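Local coordinates for protein Lys-gingipain W83 (Porphyromonas gingivalis, PDB 6I9A) that acts as a secreted cysteine endopeptidase that cleaves host proteins after lysine, here its catalytic domain with the C-terminal Ig-like domain and a bound inhibitor, at residues A[162-174]-A[289-302]. Numbering follows the deposited sequence.
Sequences SWNSQVGQPTIKY and YYWSVGANAVFGVQ. With NA (sodium ion), chain F.
The carbonyl oxygen of P170 takes two hydrogen bonds. Y174 N reaches it within the helix, and Q302 NE2 comes from 289-302, 3.1 Å from P170 O and on a lone pair. The bend of Q302 at chi2 (62°) brings NE2 there. One turn earlier Q166 O, which the proline nitrogen cannot use, accepts G300 N at 2.8 Å; the helix is kinked here. G300 belongs to the type II turn V298-V301. In one of two Q166 conformers a water links NE2 to G300 O. W163 points the edge of its six-membered ring at the face of F299, planes at 85°. V167 CG2 packs over one face of Y289, and A297 CB lies on the opposite face. Y289 OH bonds to V298 O, tying the loop to its own helix. In one of its two conformers V293 CG1 sits over the Y174 ring, 3.9 Å from its centroid. Y174 OH (2.5 Å) and V293 O (2.3 Å) bind the sodium ion with T308, S309 and D314. The contact joins this site to the inhibitor pocket at W163, within the C25 peptidase domain. Helix segments 163-174 and 289-293 run nearly parallel (10°), with helix 312-317 against both through Y313 and strand 242-247 against W291 and S292.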
loop_
_atom_site.group_PDB
_atom_site.type_symbol
_atom_site.label_atom_id
_atom_site.label_comp_id
_atom_site.label_asym_id
_atom_site.label_seq_id
_atom_site.Cartn_x
_atom_site.Cartn_y
_atom_site.Cartn_z
ATOM N N SER A 162 25.359 4.667 17.702
ATOM C CA SER A 162 24.830 5.929 18.220
ATOM C C SER A 162 23.336 6.116 17.983
ATOM O O SER A 162 22.656 6.670 18.851
ATOM C CB SER A 162 25.586 7.140 17.672
ATOM O OG SER A 162 25.424 7.314 16.262
ATOM N N TRP A 163 22.831 5.683 16.816
ATOM C CA TRP A 163 21.447 6.012 16.460
ATOM C C TRP A 163 20.421 5.042 17.011
ATOM O O TRP A 163 19.240 5.411 17.066
ATOM C CB TRP A 163 21.303 6.070 14.930
ATOM C CG TRP A 163 21.968 7.255 14.282
ATOM C CD1 TRP A 163 23.146 7.257 13.587
ATOM C CD2 TRP A 163 21.446 8.582 14.213
ATOM N NE1 TRP A 163 23.415 8.525 13.133
ATOM C CE2 TRP A 163 22.390 9.361 13.508
ATOM C CE3 TRP A 163 20.302 9.209 14.745
ATOM C CZ2 TRP A 163 22.207 10.732 13.263
ATOM C CZ3 TRP A 163 20.090 10.557 14.456
ATOM C CH2 TRP A 163 21.071 11.316 13.787
ATOM N N ASN A 164 20.807 3.818 17.412
ATOM C CA ASN A 164 19.774 2.930 17.948
ATOM C C ASN A 164 19.105 3.570 19.169
ATOM O O ASN A 164 17.877 3.557 19.283
ATOM C CB ASN A 164 20.421 1.568 18.286
ATOM C CG ASN A 164 19.540 0.734 19.172
ATOM O OD1 ASN A 164 19.504 0.906 20.395
ATOM N ND2 ASN A 164 18.695 -0.109 18.558
ATOM N N SER A 165 19.899 4.159 20.086
ATOM C CA SER A 165 19.247 4.733 21.270
ATOM C C SER A 165 18.623 6.088 20.982
ATOM O O SER A 165 17.625 6.470 21.620
ATOM C CB SER A 165 20.271 4.878 22.416
ATOM O OG SER A 165 21.339 5.762 22.072
ATOM N N GLN A 166 19.212 6.859 20.063
ATOM C CA GLN A 166 18.749 8.228 19.824
ATOM C C GLN A 166 17.507 8.300 18.980
ATOM O O GLN A 166 16.711 9.235 19.162
ATOM C CB GLN A 166 19.856 9.055 19.174
ATOM C CG GLN A 166 21.033 9.256 20.159
ATOM C CD GLN A 166 20.600 10.211 21.244
ATOM O OE1 GLN A 166 20.236 11.335 20.959
ATOM N NE2 GLN A 166 20.547 9.750 22.451
ATOM N N VAL A 167 17.341 7.350 18.040
ATOM C CA VAL A 167 16.190 7.413 17.129
ATOM C C VAL A 167 15.480 6.064 16.991
ATOM O O VAL A 167 14.265 6.043 16.971
ATOM C CB VAL A 167 16.669 7.888 15.742
ATOM C CG1 VAL A 167 15.658 7.574 14.635
ATOM C CG2 VAL A 167 16.939 9.399 15.772
ATOM N N GLY A 168 16.221 4.958 16.847
ATOM C CA GLY A 168 15.542 3.680 16.587
ATOM C C GLY A 168 14.589 3.297 17.698
ATOM O O GLY A 168 13.394 2.987 17.474
ATOM N N GLN A 169 15.103 3.318 18.946
ATOM C CA GLN A 169 14.237 2.938 20.065
ATOM C C GLN A 169 13.063 3.921 20.276
ATOM O O GLN A 169 11.922 3.495 20.388
ATOM C CB GLN A 169 15.034 2.758 21.332
ATOM C CG GLN A 169 15.996 1.563 21.291
ATOM C CD GLN A 169 16.535 1.256 22.651
ATOM O OE1 GLN A 169 15.772 1.249 23.637
ATOM N NE2 GLN A 169 17.820 1.006 22.710
ATOM N N PRO A 170 13.305 5.245 20.240
ATOM C CA PRO A 170 12.154 6.165 20.366
ATOM C C PRO A 170 11.102 5.931 19.283
ATOM O O PRO A 170 9.911 6.048 19.549
ATOM C CB PRO A 170 12.796 7.578 20.294
ATOM C CG PRO A 170 14.217 7.343 20.812
ATOM C CD PRO A 170 14.603 5.969 20.351
ATOM N N THR A 171 11.542 5.604 18.040
ATOM C CA THR A 171 10.568 5.339 16.955
ATOM C C THR A 171 9.658 4.165 17.327
ATOM O O THR A 171 8.416 4.289 17.306
ATOM C CB THR A 171 11.300 5.001 15.668
ATOM O OG1 THR A 171 12.075 6.127 15.216
ATOM C CG2 THR A 171 10.314 4.630 14.550
ATOM N N ILE A 172 10.274 3.017 17.660
ATOM C CA ILE A 172 9.459 1.814 17.914
ATOM C C ILE A 172 8.648 1.991 19.195
ATOM O O ILE A 172 7.478 1.576 19.247
ATOM C CB ILE A 172 10.409 0.588 17.975
ATOM C CG1 ILE A 172 11.131 0.358 16.639
ATOM C CG2 ILE A 172 9.650 -0.678 18.445
ATOM C CD1 ILE A 172 10.287 0.245 15.428
ATOM N N LYS A 173 9.212 2.643 20.216
ATOM C CA LYS A 173 8.474 2.886 21.457
ATOM C C LYS A 173 7.258 3.760 21.217
ATOM O O LYS A 173 6.221 3.567 21.865
ATOM C CB LYS A 173 9.377 3.466 22.539
ATOM C CG LYS A 173 10.412 2.457 23.056
ATOM C CD LYS A 173 11.383 3.120 24.059
ATOM C CE LYS A 173 12.259 2.067 24.726
ATOM N NZ LYS A 173 13.165 2.703 25.719
ATOM N N TYR A 174 7.349 4.767 20.342
ATOM C CA TYR A 174 6.187 5.615 20.023
ATOM C C TYR A 174 5.092 4.755 19.377
ATOM O O TYR A 174 3.943 4.803 19.784
ATOM C CB TYR A 174 6.655 6.731 19.044
ATOM C CG TYR A 174 5.546 7.667 18.625
ATOM C CD1 TYR A 174 5.342 8.887 19.285
ATOM C CD2 TYR A 174 4.706 7.347 17.563
ATOM C CE1 TYR A 174 4.362 9.777 18.865
ATOM C CE2 TYR A 174 3.700 8.226 17.144
ATOM C CZ TYR A 174 3.535 9.427 17.806
ATOM O OH TYR A 174 2.583 10.333 17.431
ATOM N N TYR A 289 13.076 9.251 11.054
ATOM C CA TYR A 289 12.457 9.446 12.376
ATOM C C TYR A 289 11.105 10.170 12.204
ATOM O O TYR A 289 10.088 9.738 12.707
ATOM C CB TYR A 289 13.450 10.190 13.262
ATOM C CG TYR A 289 13.108 10.418 14.711
ATOM C CD1 TYR A 289 12.417 9.460 15.466
ATOM C CD2 TYR A 289 13.648 11.501 15.389
ATOM C CE1 TYR A 289 12.242 9.635 16.841
ATOM C CE2 TYR A 289 13.528 11.642 16.760
ATOM C CZ TYR A 289 12.821 10.710 17.481
ATOM O OH TYR A 289 12.674 10.832 18.866
ATOM N N TYR A 290 11.144 11.291 11.502
ATOM C CA TYR A 290 9.911 12.045 11.285
ATOM C C TYR A 290 8.901 11.235 10.492
ATOM O O TYR A 290 7.703 11.274 10.784
ATOM C CB TYR A 290 10.188 13.368 10.503
ATOM C CG TYR A 290 11.315 14.193 11.097
ATOM C CD1 TYR A 290 11.362 14.459 12.461
ATOM C CD2 TYR A 290 12.291 14.755 10.284
ATOM C CE1 TYR A 290 12.405 15.197 13.011
ATOM C CE2 TYR A 290 13.323 15.517 10.816
ATOM C CZ TYR A 290 13.364 15.743 12.180
ATOM O OH TYR A 290 14.399 16.491 12.696
ATOM N N TRP A 291 9.402 10.487 9.490
ATOM C CA TRP A 291 8.533 9.645 8.650
ATOM C C TRP A 291 7.626 8.781 9.490
ATOM O O TRP A 291 6.420 8.746 9.292
ATOM C CB TRP A 291 9.442 8.819 7.743
ATOM C CG TRP A 291 8.827 8.182 6.542
ATOM C CD1 TRP A 291 8.941 8.641 5.264
ATOM C CD2 TRP A 291 8.160 6.909 6.452
ATOM N NE1 TRP A 291 8.382 7.754 4.386
ATOM C CE2 TRP A 291 7.918 6.660 5.083
ATOM C CE3 TRP A 291 7.776 5.936 7.387
ATOM C CZ2 TRP A 291 7.344 5.478 4.617
ATOM C CZ3 TRP A 291 7.132 4.789 6.931
ATOM C CH2 TRP A 291 6.944 4.550 5.560
ATOM N N SER A 292 8.201 8.105 10.498
ATOM C CA SER A 292 7.402 7.213 11.335
ATOM C C SER A 292 6.623 7.888 12.421
ATOM O O SER A 292 5.464 7.511 12.662
ATOM C CB SER A 292 8.250 6.124 11.990
ATOM O OG SER A 292 8.818 5.257 11.014
ATOM N N VAL A 293 7.217 8.867 13.145
ATOM C CA VAL A 293 6.622 9.444 14.349
ATOM C C VAL A 293 5.879 10.751 14.121
ATOM O O VAL A 293 4.930 11.070 14.860
ATOM C CB VAL A 293 7.794 9.679 15.335
ATOM C CG1 VAL A 293 7.422 10.588 16.488
ATOM C CG2 VAL A 293 8.317 8.343 15.860
ATOM N N GLY A 294 6.361 11.541 13.147
ATOM C CA GLY A 294 5.878 12.901 12.911
ATOM C C GLY A 294 7.030 13.875 13.064
ATOM O O GLY A 294 8.086 13.576 13.650
ATOM N N ALA A 295 6.832 15.062 12.478
ATOM C CA ALA A 295 7.801 16.145 12.684
ATOM C C ALA A 295 7.781 16.623 14.141
ATOM O O ALA A 295 6.866 16.319 14.916
ATOM C CB ALA A 295 7.495 17.302 11.746
ATOM N N ASN A 296 8.807 17.421 14.483
ATOM C CA ASN A 296 9.014 17.928 15.879
ATOM C C ASN A 296 9.486 16.808 16.820
ATOM O O ASN A 296 9.579 17.032 18.010
ATOM C CB ASN A 296 7.838 18.702 16.488
ATOM C CG ASN A 296 7.905 20.167 16.182
ATOM O OD1 ASN A 296 9.019 20.737 16.044
ATOM N ND2 ASN A 296 6.736 20.794 16.022
ATOM N N ALA A 297 9.865 15.660 16.291
ATOM C CA ALA A 297 10.542 14.623 17.064
ATOM C C ALA A 297 11.982 15.095 17.309
ATOM O O ALA A 297 12.584 15.732 16.462
ATOM C CB ALA A 297 10.541 13.329 16.235
ATOM N N VAL A 298 12.493 14.809 18.498
ATOM C CA VAL A 298 13.829 15.230 18.914
ATOM C C VAL A 298 14.695 14.006 19.185
ATOM O O VAL A 298 14.238 13.025 19.804
ATOM C CB VAL A 298 13.692 16.134 20.163
ATOM C CG1 VAL A 298 15.040 16.435 20.792
ATOM C CG2 VAL A 298 12.959 17.421 19.798
ATOM N N PHE A 299 15.927 14.023 18.696
ATOM C CA PHE A 299 16.832 12.897 18.914
ATOM C C PHE A 299 17.103 12.688 20.395
ATOM O O PHE A 299 17.381 13.653 21.134
ATOM C CB PHE A 299 18.168 13.095 18.194
ATOM C CG PHE A 299 18.078 13.397 16.710
ATOM C CD1 PHE A 299 17.051 12.887 15.935
ATOM C CD2 PHE A 299 19.020 14.213 16.100
ATOM C CE1 PHE A 299 16.966 13.189 14.580
ATOM C CE2 PHE A 299 18.946 14.481 14.734
ATOM C CZ PHE A 299 17.928 13.974 13.980
ATOM N N GLY A 300 16.979 11.443 20.838
ATOM C CA GLY A 300 17.316 11.120 22.211
ATOM C C GLY A 300 16.283 11.493 23.240
ATOM O O GLY A 300 16.576 11.367 24.440
ATOM N N VAL A 301 15.087 11.924 22.833
ATOM C CA VAL A 301 14.038 12.376 23.719
ATOM C C VAL A 301 12.787 11.689 23.236
ATOM O O VAL A 301 12.470 11.748 22.035
ATOM C CB VAL A 301 13.958 13.916 23.709
ATOM C CG1 VAL A 301 12.877 14.421 24.672
ATOM C CG2 VAL A 301 15.323 14.556 24.054
ATOM N N GLN A 302 12.088 11.022 24.123
ATOM C CA GLN A 302 10.957 10.264 23.673
ATOM C C GLN A 302 9.841 11.176 23.102
ATOM O O GLN A 302 9.400 12.092 23.810
ATOM C CB GLN A 302 10.415 9.367 24.805
ATOM C CG GLN A 302 9.290 8.424 24.328
ATOM C CD GLN A 302 9.754 7.453 23.272
ATOM O OE1 GLN A 302 10.934 7.062 23.262
ATOM N NE2 GLN A 302 8.879 7.054 22.337
HETATM NA NA NA F . 3.087 12.165 15.791
HETATM O O HOH W 1 19.307 10.934 25.025
HETATM O O HOH W 2 1.122 13.415 16.535
#